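Local coordinates for protein fatty acyl CoA synthetase FADD13 (FATTY-ACYL-CoA SYNTHETASE) (Mycobacterium tuberculosis, PDB 3R44) that is a fatty acyl-CoA synthetase of the AMP-binding (ANL) superfamily, with a large N-terminal part and a small C-terminal domain, at residues A[206-211]-A[233-238]; A[457-462]-A[488-493]. One frame throughout, in Å; residues are numbered along the deposited sequence.

Interaction 1: A[206-211]-A[233-238]; sequences IDVRYR and AMRGVT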
loop_
_atom_site.group_PDB
_atom_site.type_symbol
_atom_site.label_atom_id
_atom_site.label_comp_id
_atom_site.label_asym_id
_atom_site.label_seq_id
_atom_site.Cartn_x
_atom_site.Cartn_y
_atom_site.Cartn_z
ATOM N N ILE A 206 -9.218 3.509 14.186
ATOM C CA ILE A 206 -8.210 2.865 15.059
ATOM C C ILE A 206 -8.102 3.652 16.349
ATOM O O ILE A 206 -8.464 4.839 16.379
ATOM C CB ILE A 206 -6.824 2.761 14.397
ATOM C CG1 ILE A 206 -6.163 4.117 14.208
ATOM C CG2 ILE A 206 -6.906 2.019 13.059
ATOM C CD1 ILE A 206 -4.712 3.939 13.621
ATOM N N ASP A 207 -7.552 3.024 17.404
ATOM C CA ASP A 207 -7.350 3.719 18.655
ATOM C C ASP A 207 -6.093 4.584 18.563
ATOM O O ASP A 207 -5.039 4.205 19.052
ATOM C CB ASP A 207 -7.289 2.729 19.820
ATOM C CG ASP A 207 -7.085 3.403 21.189
ATOM O OD1 ASP A 207 -7.135 4.667 21.368
ATOM O OD2 ASP A 207 -6.871 2.618 22.119
ATOM N N VAL A 208 -6.197 5.729 17.899
ATOM C CA VAL A 208 -5.103 6.705 17.814
ATOM C C VAL A 208 -5.486 7.916 18.667
ATOM O O VAL A 208 -6.691 8.286 18.721
ATOM C CB VAL A 208 -4.783 7.114 16.378
ATOM C CG1 VAL A 208 -5.996 7.778 15.682
ATOM C CG2 VAL A 208 -3.508 8.030 16.336
ATOM N N ARG A 209 -4.498 8.494 19.361
ATOM C CA ARG A 209 -4.727 9.528 20.391
ATOM C C ARG A 209 -3.860 10.748 20.160
ATOM O O ARG A 209 -2.766 10.642 19.613
ATOM C CB ARG A 209 -4.426 8.937 21.765
ATOM C CG ARG A 209 -5.182 7.652 22.055
ATOM C CD ARG A 209 -4.757 7.053 23.372
ATOM N NE ARG A 209 -5.309 5.722 23.493
ATOM C CZ ARG A 209 -5.035 4.910 24.506
ATOM N NH1 ARG A 209 -4.195 5.288 25.458
ATOM N NH2 ARG A 209 -5.589 3.706 24.541
ATOM N N TYR A 210 -4.384 11.906 20.548
ATOM C CA TYR A 210 -3.633 13.140 20.559
ATOM C C TYR A 210 -2.329 12.913 21.284
ATOM O O TYR A 210 -2.318 12.308 22.358
ATOM C CB TYR A 210 -4.422 14.216 21.256
ATOM C CG TYR A 210 -3.702 15.549 21.340
ATOM C CD1 TYR A 210 -3.115 16.117 20.221
ATOM C CD2 TYR A 210 -3.601 16.243 22.554
ATOM C CE1 TYR A 210 -2.443 17.381 20.292
ATOM C CE2 TYR A 210 -2.932 17.496 22.632
ATOM C CZ TYR A 210 -2.357 18.046 21.482
ATOM O OH TYR A 210 -1.697 19.259 21.530
ATOM N N ARG A 211 -1.237 13.380 20.677
ATOM C CA ARG A 211 0.129 13.265 21.184
ATOM C C ARG A 211 0.735 11.829 21.095
ATOM O O ARG A 211 1.857 11.628 21.547
ATOM C CB ARG A 211 0.245 13.851 22.614
ATOM C CG ARG A 211 -0.173 15.318 22.695
ATOM C CD ARG A 211 0.102 16.058 24.002
ATOM N NE ARG A 211 1.530 16.343 24.076
ATOM C CZ ARG A 211 2.104 17.535 23.907
ATOM N NH1 ARG A 211 1.379 18.640 23.714
ATOM N NH2 ARG A 211 3.431 17.625 23.973
ATOM N N ALA A 233 -0.827 14.426 11.083
ATOM C CA ALA A 233 -1.120 15.844 11.243
ATOM C C ALA A 233 -2.570 16.089 11.663
ATOM O O ALA A 233 -2.881 16.963 12.490
ATOM C CB ALA A 233 -0.780 16.616 9.959
ATOM N N MET A 234 -3.482 15.353 11.068
ATOM C CA MET A 234 -4.890 15.475 11.405
ATOM C C MET A 234 -5.158 15.269 12.892
ATOM O O MET A 234 -5.858 16.063 13.514
ATOM C CB MET A 234 -5.747 14.490 10.587
ATOM C CG MET A 234 -7.169 14.558 10.981
ATOM S SD MET A 234 -8.194 13.706 9.791
ATOM C CE MET A 234 -7.654 14.424 8.251
ATOM N N ARG A 235 -4.543 14.252 13.470
ATOM C CA ARG A 235 -4.807 13.897 14.869
ATOM C C ARG A 235 -3.794 14.530 15.851
ATOM O O ARG A 235 -4.053 14.550 17.055
ATOM C CB ARG A 235 -4.850 12.379 14.974
ATOM C CG ARG A 235 -4.916 11.704 16.408
ATOM C CD ARG A 235 -6.243 11.854 17.146
ATOM N NE ARG A 235 -6.359 13.165 17.734
ATOM C CZ ARG A 235 -7.320 13.552 18.575
ATOM N NH1 ARG A 235 -7.265 14.778 19.048
ATOM N NH2 ARG A 235 -8.308 12.727 18.958
ATOM N N GLY A 236 -2.665 15.047 15.372
ATOM C CA GLY A 236 -1.646 15.597 16.260
ATOM C C GLY A 236 -0.761 14.517 16.858
ATOM O O GLY A 236 -0.531 14.421 18.079
ATOM N N VAL A 237 -0.223 13.721 15.970
ATOM C CA VAL A 237 0.641 12.566 16.293
ATOM C C VAL A 237 2.025 12.944 15.881
ATOM O O VAL A 237 2.209 13.621 14.864
ATOM C CB VAL A 237 0.156 11.414 15.470
ATOM C CG1 VAL A 237 1.150 10.243 15.439
ATOM C CG2 VAL A 237 -1.207 10.960 16.053
ATOM N N THR A 238 3.024 12.511 16.630
ATOM C CA THR A 238 4.403 12.750 16.278
ATOM C C THR A 238 4.887 11.585 15.437
ATOM O O THR A 238 4.875 10.451 15.897
ATOM C CB THR A 238 5.262 12.857 17.541
ATOM O OG1 THR A 238 4.760 13.887 18.394
ATOM C CG2 THR A 238 6.748 13.211 17.245
HETATM O O HOH W 1 -9.081 9.680 18.964
HETATM O O HOH W 2 3.991 13.187 21.081
#

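Interaction 2: A[457-462]-A[488-493]; sequences AIVVAD and VIFAEA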
loop_
_atom_site.group_PDB
_atom_site.type_symbol
_atom_site.label_atom_id
_atom_site.label_comp_id
_atom_site.label_asym_id
_atom_site.label_seq_id
_atom_site.Cartn_x
_atom_site.Cartn_y
_atom_site.Cartn_z
ATOM N N ALA A 457 -2.171 -26.565 -11.110
ATOM C CA ALA A 457 -2.218 -26.875 -9.663
ATOM C C ALA A 457 -0.950 -27.536 -9.203
ATOM O O ALA A 457 -0.614 -28.631 -9.657
ATOM C CB ALA A 457 -3.446 -27.791 -9.397
ATOM N N ILE A 458 -0.246 -26.891 -8.280
ATOM C CA ILE A 458 0.946 -27.448 -7.652
ATOM C C ILE A 458 0.497 -28.100 -6.331
ATOM O O ILE A 458 -0.048 -27.438 -5.422
ATOM C CB ILE A 458 2.032 -26.389 -7.459
ATOM C CG1 ILE A 458 2.409 -25.757 -8.829
ATOM C CG2 ILE A 458 3.251 -27.084 -6.932
ATOM C CD1 ILE A 458 1.700 -24.609 -9.155
ATOM N N VAL A 459 0.665 -29.399 -6.245
ATOM C CA VAL A 459 -0.008 -30.165 -5.212
ATOM C C VAL A 459 1.031 -30.903 -4.410
ATOM O O VAL A 459 1.900 -31.564 -4.994
ATOM C CB VAL A 459 -0.997 -31.170 -5.830
ATOM C CG1 VAL A 459 -1.547 -32.036 -4.712
ATOM C CG2 VAL A 459 -2.145 -30.399 -6.599
ATOM N N VAL A 460 0.947 -30.822 -3.093
ATOM C CA VAL A 460 1.715 -31.679 -2.205
ATOM C C VAL A 460 0.756 -32.733 -1.694
ATOM O O VAL A 460 -0.301 -32.416 -1.097
ATOM C CB VAL A 460 2.357 -30.864 -1.031
ATOM C CG1 VAL A 460 3.169 -31.761 -0.093
ATOM C CG2 VAL A 460 3.148 -29.683 -1.555
ATOM N N ALA A 461 1.056 -34.001 -1.977
ATOM C CA ALA A 461 0.132 -35.086 -1.653
ATOM C C ALA A 461 0.870 -36.381 -1.431
ATOM O O ALA A 461 2.061 -36.510 -1.803
ATOM C CB ALA A 461 -0.885 -35.290 -2.759
ATOM N N ASP A 462 0.139 -37.322 -0.830
ATOM C CA ASP A 462 0.536 -38.724 -0.802
ATOM C C ASP A 462 0.341 -39.321 -2.176
ATOM O O ASP A 462 -0.740 -39.750 -2.516
ATOM C CB ASP A 462 -0.299 -39.483 0.223
ATOM C CG ASP A 462 0.082 -40.939 0.325
ATOM O OD1 ASP A 462 0.953 -41.429 -0.460
ATOM O OD2 ASP A 462 -0.475 -41.574 1.248
ATOM N N VAL A 488 -1.633 -30.658 -13.530
ATOM C CA VAL A 488 -1.456 -30.891 -12.118
ATOM C C VAL A 488 0.020 -31.303 -11.921
ATOM O O VAL A 488 0.538 -32.237 -12.590
ATOM C CB VAL A 488 -2.414 -32.006 -11.590
ATOM C CG1 VAL A 488 -2.030 -32.381 -10.173
ATOM C CG2 VAL A 488 -3.907 -31.559 -11.675
ATOM N N ILE A 489 0.697 -30.646 -10.999
ATOM C CA ILE A 489 2.128 -30.866 -10.771
ATOM C C ILE A 489 2.292 -31.264 -9.315
ATOM O O ILE A 489 1.993 -30.477 -8.464
ATOM C CB ILE A 489 2.953 -29.590 -11.044
ATOM C CG1 ILE A 489 2.941 -29.275 -12.539
ATOM C CG2 ILE A 489 4.389 -29.689 -10.496
ATOM C CD1 ILE A 489 3.439 -27.885 -12.853
ATOM N N PHE A 490 2.751 -32.484 -9.049
ATOM C CA PHE A 490 3.050 -32.885 -7.690
ATOM C C PHE A 490 4.408 -32.310 -7.319
ATOM O O PHE A 490 5.332 -32.277 -8.139
ATOM C CB PHE A 490 3.013 -34.395 -7.552
ATOM C CG PHE A 490 1.637 -34.982 -7.668
ATOM C CD1 PHE A 490 0.696 -34.749 -6.675
ATOM C CD2 PHE A 490 1.280 -35.766 -8.759
ATOM C CE1 PHE A 490 -0.589 -35.279 -6.781
ATOM C CE2 PHE A 490 -0.021 -36.327 -8.861
ATOM C CZ PHE A 490 -0.942 -36.065 -7.868
ATOM N N ALA A 491 4.512 -31.820 -6.094
ATOM C CA ALA A 491 5.776 -31.283 -5.562
ATOM C C ALA A 491 5.982 -31.860 -4.208
ATOM O O ALA A 491 5.003 -32.173 -3.495
ATOM C CB ALA A 491 5.697 -29.732 -5.449
ATOM N N GLU A 492 7.238 -31.915 -3.772
ATOM C CA GLU A 492 7.492 -32.287 -2.400
ATOM C C GLU A 492 7.201 -31.114 -1.453
ATOM O O GLU A 492 6.973 -31.343 -0.297
ATOM C CB GLU A 492 8.961 -32.763 -2.225
ATOM C CG GLU A 492 9.239 -34.055 -2.933
ATOM C CD GLU A 492 8.416 -35.246 -2.401
ATOM O OE1 GLU A 492 8.252 -35.343 -1.153
ATOM O OE2 GLU A 492 7.923 -36.061 -3.243
ATOM N N ALA A 493 7.268 -29.878 -1.962
ATOM C CA ALA A 493 7.116 -28.664 -1.179
ATOM C C ALA A 493 6.739 -27.504 -2.077
ATOM O O ALA A 493 7.181 -27.423 -3.225
ATOM C CB ALA A 493 8.417 -28.298 -0.418
HETATM O O HOH W 3 3.609 -34.588 -3.276
#

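Interaction 1: A[206-211]-A[233-238]
Arg-211 and Gly-236 share the one direct hydrogen bond between 206-211 and 233-238. The amide N of Arg-211 reaches the carbonyl O of Gly-236 at 2.9 Å. The bond is bent, with 147° at the hydrogen. Two waters add bridges. One donates to Val-208 O and accepts from Arg-235 NH2, lying at the edge of the guanidinium and in its plane. The other donates both to Arg-211 O and to Thr-238 OG1.

The apolar part is small. Val-208 CG2 meets Val-237 CG2 at 3.7 Å, the two side chains crossing at about a right angle. Val-208 CG2 also lies 3.9 Å from Arg-235 CG, and these side chains slide past each other in opposite directions.

Helix 223-235 ends here. Gly-236 is the first residue to leave helical angles, with phi 81°, and the chain then turns into strand 238-241. The 206-211 loop comes from helix 192-205 and leads into strand 213-216, which lies beside 238-241 in the same sheet. Gly-236 sits close to the Tyr-210 ring, with its carbonyl O 3.8 Å from Tyr-210 CD1.

The Arg-235 chain bends at chi2 (71°) and chi3, and one guanidinium face lies against Tyr-210. The Tyr-210 N sits 3.7 Å above that plane, toward the rim, and Tyr-210 CB is 3.6 Å from Arg-235 NH1. The Tyr-210 ring has Arg-235 O at its edge and Arg-211 CG over the centre of one face.

One salt bridge lies within the loop. Arg-209 grips the carboxylate of Asp-207 side-on, NE to OD1 and NH2 to OD2, the latter at 2.9 Å. The backbone O of Asp-207 accepts hydrogen bonds from Tyr-288 OH and Arg-287 NH2.

Interaction 2: A[457-462]-A[488-493]
Val-459 and Ile-489 bond through their backbones at the middle of this contact. Val-459 N donates to Ile-489 O at 2.8 Å. On one side of this bond Ile-489 N donates to Ala-457 O, nearly straight at 171°. On the other Ala-491 N donates to Val-459 O. The carbonyls of Ala-457, Ile-489 and Val-459 each also receive a CA-H...O contact, such as Phe-490 CA to Val-459 O at 3.2 Å.

Side chains pack on both faces. On the face of Val-459 and Phe-490, Val-459 CG1 lies 4.0 Å from Phe-490 CE1, the two side chains side by side and pointing the same way. Ala-461 CB, from beyond the paired residues, reaches the same CE1 at 4.0 Å. With CG1 anti to the backbone N (chi1 174°), Val-459 turns that methyl to Phe-490 and leaves CG2 for Val-488, CG2 lying 4.1 Å from Val-488 CG1. On the face of Ile-458 and Ile-489, Ile-458 CG2 touches Ala-491 CB at 3.9 Å.

The strands are parallel neighbours, joined through helix 468-478 as a beta-alpha-beta crossover. Their short axes make an angle of 37°. Strand 454-461 is the central strand of the three-stranded sheet of the C-terminal domain.

Past the last backbone bond, a water accepts from Ala-461 N and donates to Ala-491 O. It links the two segments. There Val-460 CG1 lies 3.8 Å from Glu-492 O.

Further out, helix 425-432 packs its Ile-432 on Ala-457 and Val-459. Tyr-511 of helix 504-511 touches Ile-458, Ile-489 and Ala-491. Strand 438-448 pairs with the far edge of 454-461, and its Ser-439 OG bonds Val-460 O.

In the fold
Interactions 1 and 2 lie on opposite sides of the chain's centre, about 48 Å apart between their centres, and share no elements. Interaction 1 belongs to the large AMP-binding part. Interaction 2 belongs to the C-terminal domain. Both are partly buried, but the polar balance differs. In 206-211 with 233-238, a loop meets a helix end, so one backbone bond is supplemented by water and by an arginine side chain near the surface. In 457-462 with 488-493, regular strand pairing does the work, with aliphatic side chains on both faces and a phenylalanine ring on one. Each contact has buried valine: Val-208 and Val-237 in the first, Val-459 in the second.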